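PDB 3WZ2: proteasome assembly chaperone family protein from Pyrococcus furiosus DSM 3638, which is an archaeal homologue of the proteasome-assembly chaperones and probably acts with the proteasome, as an assembly chaperone or an activator. Local coordinates for residues 21-25 and 113-117; 127-133 and 176-182; 185-189 and 215-219. All coordinates share one frame; numbering follows the deposited sequence.

How the interactions relate
All three contacts lie in the PAC2-family α/β fold and follow one another along the chain. Interaction 1 pairs parallel strands deep in the mixed sheet, its centre about 5 Å from the centre of the chain. Interaction 2, centred 14 Å from interaction 1, adds the antiparallel strand 130-134. The two meet because strands 112-120 and 174-181 are neighbours, with Ala117 N 2.9 Å from Leu177 O. Past strand 174-181 the chain turns into helix 188-202, whose start packs on helix 215-221 in interaction 3. Its centre is 16 Å from that of interaction 2, and Thr181 OG1 and Asp187 OD2 link them. Interactions 1 and 2 thus build up the sheet, and interaction 3 joins the C-terminal helices to it.

Interaction 1 of 3, residues 21-25 and 113-117; sequences IFIEG and VISLA
Phe22, Ile23 and Glu24 pair with Val113, Ile114 and Ser115 as parallel β-strands in the middle of the mixed sheet of the PAC2 α/β fold, where helices pack on both faces. Three backbone bonds join the strands. Ile114 N donates to Phe22 O at 2.8 Å, and its own carbonyl takes Glu24 N, with Ile114 O again 2.8 Å from that nitrogen. Leu116 N then reaches Glu24 O at 2.9 Å in a nearly straight bond, 171° at the hydrogen. Ile114 O is also approached by Ile23 CA, a C-H···O contact of 3.2 Å. The backbones of Ile21 and Ile23 face the other way and are bonded to strand 80-85, while the backbone of Ser115 bonds to that of Leu177 in strand 174-181, so both strands are held along each edge.

The polar side chains are just as well served. Ser115 OG donates to Glu24 OE1 at 2.7 Å, onto the lone pair of OE1 that points away from OE2. Glu24 gets there by a bend: CG runs anti to the backbone N (chi1 168°), then the chain turns at chi2 (-89°) and brings OE1 back over the neighbouring strand. OE1 also bonds with Ser160 of helix 158-169, and OE2 accepts Tyr26 N. A buried carboxylate thus has partners at both oxygens, which probably offsets the cost of burying its charge under that helix.

The opposite face is greasy. Ile21, Ile114 and Leu116 touch helix 188-202. Ile21 and Ile114 lie side by side and point the same way, whereas Leu116 slants across Ile23, its methyl CD1 resting 3.8 Å from Ile23 CG2.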
loop_
_atom_site.group_PDB
_atom_site.type_symbol
_atom_site.label_atom_id
_atom_site.label_comp_id
_atom_site.label_asym_id
_atom_site.label_seq_id
_atom_site.Cartn_x
_atom_site.Cartn_y
_atom_site.Cartn_z
ATOM N N ILE B 21 -37.545 -4.645 7.195
ATOM C CA ILE B 21 -36.886 -5.829 7.684
ATOM C C ILE B 21 -35.750 -6.148 6.745
ATOM O O ILE B 21 -35.968 -6.474 5.571
ATOM C CB ILE B 21 -37.877 -6.987 7.792
ATOM C CG1 ILE B 21 -38.925 -6.654 8.860
ATOM C CG2 ILE B 21 -37.160 -8.289 8.133
ATOM C CD1 ILE B 21 -40.185 -7.494 8.760
ATOM N N PHE B 22 -34.521 -6.048 7.270
ATOM C CA PHE B 22 -33.314 -6.153 6.456
ATOM C C PHE B 22 -32.644 -7.457 6.745
ATOM O O PHE B 22 -32.320 -7.743 7.904
ATOM C CB PHE B 22 -32.357 -5.028 6.808
ATOM C CG PHE B 22 -31.122 -4.997 5.964
ATOM C CD1 PHE B 22 -31.085 -4.245 4.819
ATOM C CD2 PHE B 22 -29.986 -5.669 6.344
ATOM C CE1 PHE B 22 -29.935 -4.183 4.044
ATOM C CE2 PHE B 22 -28.831 -5.608 5.585
ATOM C CZ PHE B 22 -28.807 -4.861 4.437
ATOM N N ILE B 23 -32.438 -8.247 5.705
ATOM C CA ILE B 23 -31.842 -9.559 5.853
ATOM C C ILE B 23 -30.538 -9.608 5.100
ATOM O O ILE B 23 -30.509 -9.301 3.911
ATOM C CB ILE B 23 -32.773 -10.616 5.279
ATOM C CG1 ILE B 23 -34.083 -10.600 6.061
ATOM C CG2 ILE B 23 -32.126 -11.985 5.343
ATOM C CD1 ILE B 23 -35.199 -11.305 5.335
ATOM N N GLU B 24 -29.458 -10.002 5.768
ATOM C CA GLU B 24 -28.146 -9.970 5.143
ATOM C C GLU B 24 -27.599 -11.393 5.034
ATOM O O GLU B 24 -27.599 -12.116 6.013
ATOM C CB GLU B 24 -27.196 -9.110 5.997
ATOM C CG GLU B 24 -25.738 -9.224 5.622
ATOM C CD GLU B 24 -24.984 -10.345 6.344
ATOM O OE1 GLU B 24 -25.015 -10.422 7.596
ATOM O OE2 GLU B 24 -24.261 -11.088 5.673
ATOM N N GLY B 25 -27.134 -11.782 3.855
ATOM C CA GLY B 25 -26.569 -13.109 3.641
ATOM C C GLY B 25 -25.311 -13.069 2.791
ATOM O O GLY B 25 -25.233 -13.747 1.769
ATOM N N VAL B 113 -32.970 -6.243 11.852
ATOM C CA VAL B 113 -31.785 -6.508 11.095
ATOM C C VAL B 113 -31.387 -7.928 11.388
ATOM O O VAL B 113 -31.011 -8.252 12.501
ATOM C CB VAL B 113 -30.666 -5.532 11.499
ATOM C CG1 VAL B 113 -29.492 -5.636 10.553
ATOM C CG2 VAL B 113 -31.191 -4.102 11.503
ATOM N N ILE B 114 -31.428 -8.785 10.375
ATOM C CA ILE B 114 -31.241 -10.213 10.576
ATOM C C ILE B 114 -30.124 -10.667 9.653
ATOM O O ILE B 114 -30.237 -10.569 8.440
ATOM C CB ILE B 114 -32.529 -10.990 10.234
ATOM C CG1 ILE B 114 -33.685 -10.545 11.107
ATOM C CG2 ILE B 114 -32.319 -12.477 10.449
ATOM C CD1 ILE B 114 -35.061 -10.953 10.606
ATOM N N SER B 115 -29.061 -11.207 10.224
ATOM C CA SER B 115 -28.014 -11.830 9.430
ATOM C C SER B 115 -28.165 -13.346 9.412
ATOM O O SER B 115 -28.528 -13.959 10.397
ATOM C CB SER B 115 -26.630 -11.431 10.002
ATOM O OG SER B 115 -26.413 -10.040 9.849
ATOM N N LEU B 116 -27.922 -13.922 8.252
ATOM C CA LEU B 116 -27.941 -15.343 8.051
ATOM C C LEU B 116 -26.517 -15.817 7.868
ATOM O O LEU B 116 -25.806 -15.329 6.990
ATOM C CB LEU B 116 -28.731 -15.669 6.788
ATOM C CG LEU B 116 -30.100 -15.035 6.719
ATOM C CD1 LEU B 116 -30.765 -15.515 5.453
ATOM C CD2 LEU B 116 -30.929 -15.385 7.947
ATOM N N ALA B 117 -26.077 -16.707 8.730
ATOM C CA ALA B 117 -24.670 -17.112 8.750
ATOM C C ALA B 117 -24.558 -18.611 8.940
ATOM O O ALA B 117 -25.548 -19.287 9.270
ATOM C CB ALA B 117 -23.938 -16.394 9.867
#

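Interaction 2 of 3, residues 127-133 and 176-182; sequences TFEVWGI and VLLGETF
This is antiparallel β-pairing near one end of the mixed sheet of the PAC2 α/β fold: Val130 to Ile133 run against Val176 to Gly179, and Glu180 secures the loop that leads in. Trp131-Leu178 and Ile133-Val176 are the hydrogen-bonded pairs; Val130-Gly179 and Gly132-Leu177 are the non-hydrogen-bonded ones. Trp131 N and O both bond to Leu178, and Leu178 N meets Trp131 O at 2.8 Å. Val130 and Leu177 share the face packed by helix 188-202. On the other, Ile133 CG2 sits 3.8 Å from Val176 CB, and Ile133 also packs on Gly66 of the second subunit.

Glu180 carries the polar side-chain contacts. Extended beyond CG (chi2 -178°), it reaches across so that each carboxylate oxygen takes an N-H from the other segment. The indole of Trp131 points NE1 straight at OE2 of Glu180, 2.8 Å away and 177° at the hydrogen, with OE2 in the ring plane. Glu129 N finds Glu180 OE1 at 2.8 Å. Both donors come in well out of the carboxylate plane, and OE1 also holds a salt bridge to Lys125. With an alanine in place of Glu180, the N-H groups of Trp131 and Glu129 would probably lose their acceptors, Lys125 its charge partner, and the indole would be freer to turn. Glu180 N returns a bond to Glu129 O, and one water donates to the carbonyl oxygens of both Glu129 and Glu180.

Ahead of strand 130-134, Phe128 has Thr181 CA over one face of its ring, a CH-π contact. Its edge meets Phe182 in a T-shaped (edge-to-face) pair, centroids 5.1 Å apart and planes at 65°, with Phe128 CZ sitting over the centre of the Phe182 ring.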
loop_
_atom_site.group_PDB
_atom_site.type_symbol
_atom_site.label_atom_id
_atom_site.label_comp_id
_atom_site.label_asym_id
_atom_site.label_seq_id
_atom_site.Cartn_x
_atom_site.Cartn_y
_atom_site.Cartn_z
ATOM N N THR B 127 -27.894 -34.564 12.455
ATOM C CA THR B 127 -28.797 -33.421 12.484
ATOM C C THR B 127 -27.985 -32.193 12.904
ATOM O O THR B 127 -27.660 -31.979 14.081
ATOM C CB THR B 127 -29.999 -33.689 13.433
ATOM O OG1 THR B 127 -30.620 -34.932 13.063
ATOM C CG2 THR B 127 -31.053 -32.566 13.353
ATOM N N PHE B 128 -27.683 -31.379 11.917
ATOM C CA PHE B 128 -27.175 -30.037 12.131
ATOM C C PHE B 128 -28.274 -29.118 12.652
ATOM O O PHE B 128 -29.364 -29.063 12.085
ATOM C CB PHE B 128 -26.613 -29.488 10.804
ATOM C CG PHE B 128 -25.286 -30.074 10.417
ATOM C CD1 PHE B 128 -24.129 -29.757 11.138
ATOM C CD2 PHE B 128 -25.177 -30.942 9.335
ATOM C CE1 PHE B 128 -22.881 -30.279 10.762
ATOM C CE2 PHE B 128 -23.947 -31.480 8.974
ATOM C CZ PHE B 128 -22.801 -31.132 9.685
ATOM N N GLU B 129 -27.957 -28.350 13.686
ATOM C CA GLU B 129 -28.927 -27.462 14.312
ATOM C C GLU B 129 -28.762 -25.980 13.812
ATOM O O GLU B 129 -27.887 -25.656 13.000
ATOM C CB GLU B 129 -28.763 -27.527 15.834
ATOM C CG GLU B 129 -28.963 -28.906 16.487
ATOM C CD GLU B 129 -30.411 -29.462 16.523
ATOM O OE1 GLU B 129 -31.332 -28.965 15.830
ATOM O OE2 GLU B 129 -30.605 -30.480 17.238
ATOM N N VAL B 130 -29.643 -25.108 14.286
ATOM C CA VAL B 130 -29.563 -23.658 14.047
ATOM C C VAL B 130 -29.549 -22.908 15.375
ATOM O O VAL B 130 -30.375 -23.145 16.231
ATOM C CB VAL B 130 -30.777 -23.154 13.232
ATOM C CG1 VAL B 130 -30.706 -21.631 12.994
ATOM C CG2 VAL B 130 -30.847 -23.887 11.917
ATOM N N TRP B 131 -28.562 -22.041 15.542
ATOM C CA TRP B 131 -28.465 -21.213 16.734
ATOM C C TRP B 131 -28.865 -19.797 16.406
ATOM O O TRP B 131 -28.935 -19.408 15.265
ATOM C CB TRP B 131 -27.029 -21.224 17.283
ATOM C CG TRP B 131 -26.512 -22.552 17.710
ATOM C CD1 TRP B 131 -26.079 -23.545 16.904
ATOM C CD2 TRP B 131 -26.313 -23.020 19.056
ATOM N NE1 TRP B 131 -25.618 -24.608 17.650
ATOM C CE2 TRP B 131 -25.746 -24.309 18.974
ATOM C CE3 TRP B 131 -26.509 -22.455 20.311
ATOM C CZ2 TRP B 131 -25.421 -25.066 20.109
ATOM C CZ3 TRP B 131 -26.179 -23.205 21.453
ATOM C CH2 TRP B 131 -25.655 -24.497 21.344
ATOM N N GLY B 132 -29.055 -18.999 17.439
ATOM C CA GLY B 132 -29.424 -17.623 17.292
ATOM C C GLY B 132 -28.658 -16.762 18.279
ATOM O O GLY B 132 -28.217 -17.250 19.343
ATOM N N ILE B 133 -28.505 -15.478 17.944
ATOM C CA ILE B 133 -27.999 -14.513 18.903
ATOM C C ILE B 133 -28.616 -13.168 18.563
ATOM O O ILE B 133 -28.838 -12.840 17.407
ATOM C CB ILE B 133 -26.443 -14.474 18.893
ATOM C CG1 ILE B 133 -25.877 -13.468 19.898
ATOM C CG2 ILE B 133 -25.930 -14.131 17.521
ATOM C CD1 ILE B 133 -26.113 -13.821 21.359
ATOM N N VAL B 176 -28.584 -12.627 14.562
ATOM C CA VAL B 176 -27.965 -13.555 13.632
ATOM C C VAL B 176 -28.559 -14.969 13.835
ATOM O O VAL B 176 -28.682 -15.435 14.950
ATOM C CB VAL B 176 -26.444 -13.599 13.823
ATOM C CG1 VAL B 176 -25.772 -14.431 12.737
ATOM C CG2 VAL B 176 -25.842 -12.187 13.839
ATOM N N LEU B 177 -28.914 -15.618 12.738
ATOM C CA LEU B 177 -29.247 -17.040 12.739
ATOM C C LEU B 177 -28.059 -17.801 12.175
ATOM O O LEU B 177 -27.560 -17.436 11.097
ATOM C CB LEU B 177 -30.466 -17.277 11.872
ATOM C CG LEU B 177 -31.726 -16.512 12.266
ATOM C CD1 LEU B 177 -32.826 -16.771 11.260
ATOM C CD2 LEU B 177 -32.170 -16.948 13.639
ATOM N N LEU B 178 -27.580 -18.804 12.926
ATOM C CA LEU B 178 -26.417 -19.558 12.539
ATOM C C LEU B 178 -26.731 -21.022 12.297
ATOM O O LEU B 178 -27.057 -21.761 13.229
ATOM C CB LEU B 178 -25.354 -19.464 13.611
ATOM C CG LEU B 178 -24.865 -18.051 13.875
ATOM C CD1 LEU B 178 -25.361 -17.580 15.216
ATOM C CD2 LEU B 178 -23.382 -18.008 13.860
ATOM N N GLY B 179 -26.604 -21.434 11.047
ATOM C CA GLY B 179 -26.747 -22.842 10.693
ATOM C C GLY B 179 -25.453 -23.551 10.924
ATOM O O GLY B 179 -24.448 -23.244 10.269
ATOM N N GLU B 180 -25.462 -24.485 11.850
ATOM C CA GLU B 180 -24.370 -25.453 11.964
ATOM C C GLU B 180 -24.094 -26.126 10.645
ATOM O O GLU B 180 -25.008 -26.451 9.860
ATOM C CB GLU B 180 -24.664 -26.539 12.999
ATOM C CG GLU B 180 -24.721 -26.043 14.425
ATOM C CD GLU B 180 -24.963 -27.173 15.429
ATOM O OE1 GLU B 180 -25.438 -28.250 14.988
ATOM O OE2 GLU B 180 -24.671 -27.005 16.636
ATOM N N THR B 181 -22.815 -26.283 10.361
ATOM C CA THR B 181 -22.367 -26.856 9.085
ATOM C C THR B 181 -20.964 -27.433 9.291
ATOM O O THR B 181 -20.302 -27.170 10.319
ATOM C CB THR B 181 -22.422 -25.803 7.950
ATOM O OG1 THR B 181 -22.133 -26.421 6.681
ATOM C CG2 THR B 181 -21.443 -24.662 8.182
ATOM N N PHE B 182 -20.500 -28.202 8.325
ATOM C CA PHE B 182 -19.173 -28.829 8.394
ATOM C C PHE B 182 -18.121 -27.772 8.668
ATOM O O PHE B 182 -17.328 -27.873 9.599
ATOM C CB PHE B 182 -18.842 -29.523 7.076
ATOM C CG PHE B 182 -19.881 -30.517 6.630
ATOM C CD1 PHE B 182 -20.957 -30.133 5.817
ATOM C CD2 PHE B 182 -19.777 -31.849 7.011
ATOM C CE1 PHE B 182 -21.912 -31.059 5.395
ATOM C CE2 PHE B 182 -20.727 -32.771 6.597
ATOM C CZ PHE B 182 -21.787 -32.384 5.786
HETATM O O HOH W 1 -27.750 -26.090 10.302
#

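Interaction 3 of 3, residues 185-189 and 215-219; sequences RPDPR and AEMIE
The guanidinium of Arg189 has the methyl of Ala215 over one face: Ala215 CB is 3.2 Å from Arg189 NH2, off-centre toward the rim and tight. Arg185 uses its edge instead, with Glu219 OE1 lying near the guanidinium plane and the two flat groups turned 70° apart. The salt bridge is modelled with Arg185 NH1 only 2.3 Å from Glu219 OE1. That length is too short to trust, so the pairing is more believable than its detail. Glu219 starts anti to its own amide nitrogen (chi1 -172°) and stays extended, which carries its carboxylate out past Pro186 toward the arginine.

The apolar part of the contact centres on Pro188. Pro188 CG packs 3.9 Å from Ala215 CB and 4.2 Å from Ile218 CG2, and lies 3.5 Å from Ala215 O, the carbonyl that accepts Glu219 N within the helix. Asp187 caps the start of helix 188-202: OD1 takes Ala190 N and, weakly, Arg189 N, while OD2 bonds to Thr181.

The contact therefore joins the start of helix 188-202 to helix 215-221, which falls in a predicted coiled coil. A small apolar patch of Pro188, Ala215 and Ile218 is flanked by the two arginines; the Arg185-Glu219 pair, with Arg185 exposed, probably adds electrostatic attraction, though its detailed geometry stays doubtful.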
loop_
_atom_site.group_PDB
_atom_site.type_symbol
_atom_site.label_atom_id
_atom_site.label_comp_id
_atom_site.label_asym_id
_atom_site.label_seq_id
_atom_site.Cartn_x
_atom_site.Cartn_y
_atom_site.Cartn_z
ATOM N N ARG B 185 -17.260 -26.702 3.213
ATOM C CA ARG B 185 -17.905 -26.923 1.935
ATOM C C ARG B 185 -19.184 -26.114 1.836
ATOM O O ARG B 185 -19.798 -25.801 2.848
ATOM C CB ARG B 185 -18.162 -28.438 1.699
ATOM C CG ARG B 185 -19.257 -29.092 2.555
ATOM C CD ARG B 185 -19.110 -30.619 2.835
ATOM N NE ARG B 185 -17.947 -31.285 2.217
ATOM C CZ ARG B 185 -17.882 -31.813 0.991
ATOM N NH1 ARG B 185 -18.921 -31.827 0.190
ATOM N NH2 ARG B 185 -16.749 -32.384 0.588
ATOM N N PRO B 186 -19.632 -25.828 0.608
ATOM C CA PRO B 186 -20.970 -25.275 0.480
ATOM C C PRO B 186 -22.018 -26.190 1.061
ATOM O O PRO B 186 -21.981 -27.411 0.833
ATOM C CB PRO B 186 -21.180 -25.131 -1.038
ATOM C CG PRO B 186 -19.844 -25.382 -1.659
ATOM C CD PRO B 186 -19.091 -26.256 -0.694
ATOM N N ASP B 187 -22.959 -25.618 1.805
ATOM C CA ASP B 187 -23.954 -26.425 2.535
ATOM C C ASP B 187 -25.368 -25.908 2.345
ATOM O O ASP B 187 -25.905 -25.170 3.178
ATOM C CB ASP B 187 -23.582 -26.534 4.014
ATOM C CG ASP B 187 -24.375 -27.631 4.741
ATOM O OD1 ASP B 187 -25.386 -28.134 4.150
ATOM O OD2 ASP B 187 -23.970 -27.956 5.890
ATOM N N PRO B 188 -26.002 -26.309 1.258
ATOM C CA PRO B 188 -27.387 -25.882 1.051
ATOM C C PRO B 188 -28.373 -26.453 2.068
ATOM O O PRO B 188 -29.465 -25.882 2.251
ATOM C CB PRO B 188 -27.725 -26.377 -0.366
ATOM C CG PRO B 188 -26.631 -27.292 -0.749
ATOM C CD PRO B 188 -25.442 -27.016 0.108
ATOM N N ARG B 189 -28.017 -27.545 2.721
ATOM C CA ARG B 189 -28.910 -28.129 3.724
ATOM C C ARG B 189 -28.937 -27.337 4.996
ATOM O O ARG B 189 -29.997 -27.127 5.539
ATOM C CB ARG B 189 -28.522 -29.565 4.034
ATOM C CG ARG B 189 -28.834 -30.440 2.838
ATOM C CD ARG B 189 -28.395 -31.867 3.014
ATOM N NE ARG B 189 -28.005 -32.307 1.684
ATOM C CZ ARG B 189 -28.827 -32.801 0.764
ATOM N NH1 ARG B 189 -30.120 -32.996 1.015
ATOM N NH2 ARG B 189 -28.315 -33.140 -0.409
ATOM N N ALA B 215 -29.912 -29.525 -3.872
ATOM C CA ALA B 215 -28.741 -29.473 -3.001
ATOM C C ALA B 215 -27.452 -29.921 -3.694
ATOM O O ALA B 215 -26.413 -29.222 -3.602
ATOM C CB ALA B 215 -28.955 -30.304 -1.735
ATOM N N GLU B 216 -27.491 -31.101 -4.324
ATOM C CA GLU B 216 -26.289 -31.675 -4.963
ATOM C C GLU B 216 -25.768 -30.730 -6.029
ATOM O O GLU B 216 -24.574 -30.443 -6.083
ATOM C CB GLU B 216 -26.551 -33.084 -5.548
ATOM C CG GLU B 216 -25.807 -33.414 -6.855
ATOM C CD GLU B 216 -26.165 -34.785 -7.448
ATOM O OE1 GLU B 216 -27.035 -35.499 -6.890
ATOM O OE2 GLU B 216 -25.577 -35.134 -8.489
ATOM N N MET B 217 -26.674 -30.240 -6.865
ATOM C CA MET B 217 -26.313 -29.341 -7.939
ATOM C C MET B 217 -25.720 -28.029 -7.400
ATOM O O MET B 217 -24.693 -27.549 -7.906
ATOM C CB MET B 217 -27.557 -29.061 -8.791
ATOM C CG MET B 217 -27.441 -27.900 -9.753
ATOM S SD MET B 217 -29.043 -27.619 -10.587
ATOM C CE MET B 217 -29.810 -26.139 -9.881
ATOM N N ILE B 218 -26.357 -27.450 -6.379
ATOM C CA ILE B 218 -25.872 -26.210 -5.785
ATOM C C ILE B 218 -24.487 -26.405 -5.181
ATOM O O ILE B 218 -23.600 -25.565 -5.350
ATOM C CB ILE B 218 -26.845 -25.694 -4.712
ATOM C CG1 ILE B 218 -28.133 -25.175 -5.370
ATOM C CG2 ILE B 218 -26.210 -24.577 -3.899
ATOM C CD1 ILE B 218 -29.330 -25.232 -4.445
ATOM N N GLU B 219 -24.282 -27.527 -4.507
ATOM C CA GLU B 219 -22.972 -27.821 -3.934
ATOM C C GLU B 219 -21.890 -27.860 -4.999
ATOM O O GLU B 219 -20.767 -27.379 -4.781
ATOM C CB GLU B 219 -22.989 -29.131 -3.170
ATOM C CG GLU B 219 -21.703 -29.378 -2.404
ATOM C CD GLU B 219 -21.893 -30.483 -1.311
ATOM O OE1 GLU B 219 -20.904 -31.030 -0.751
ATOM O OE2 GLU B 219 -23.061 -30.830 -0.994
#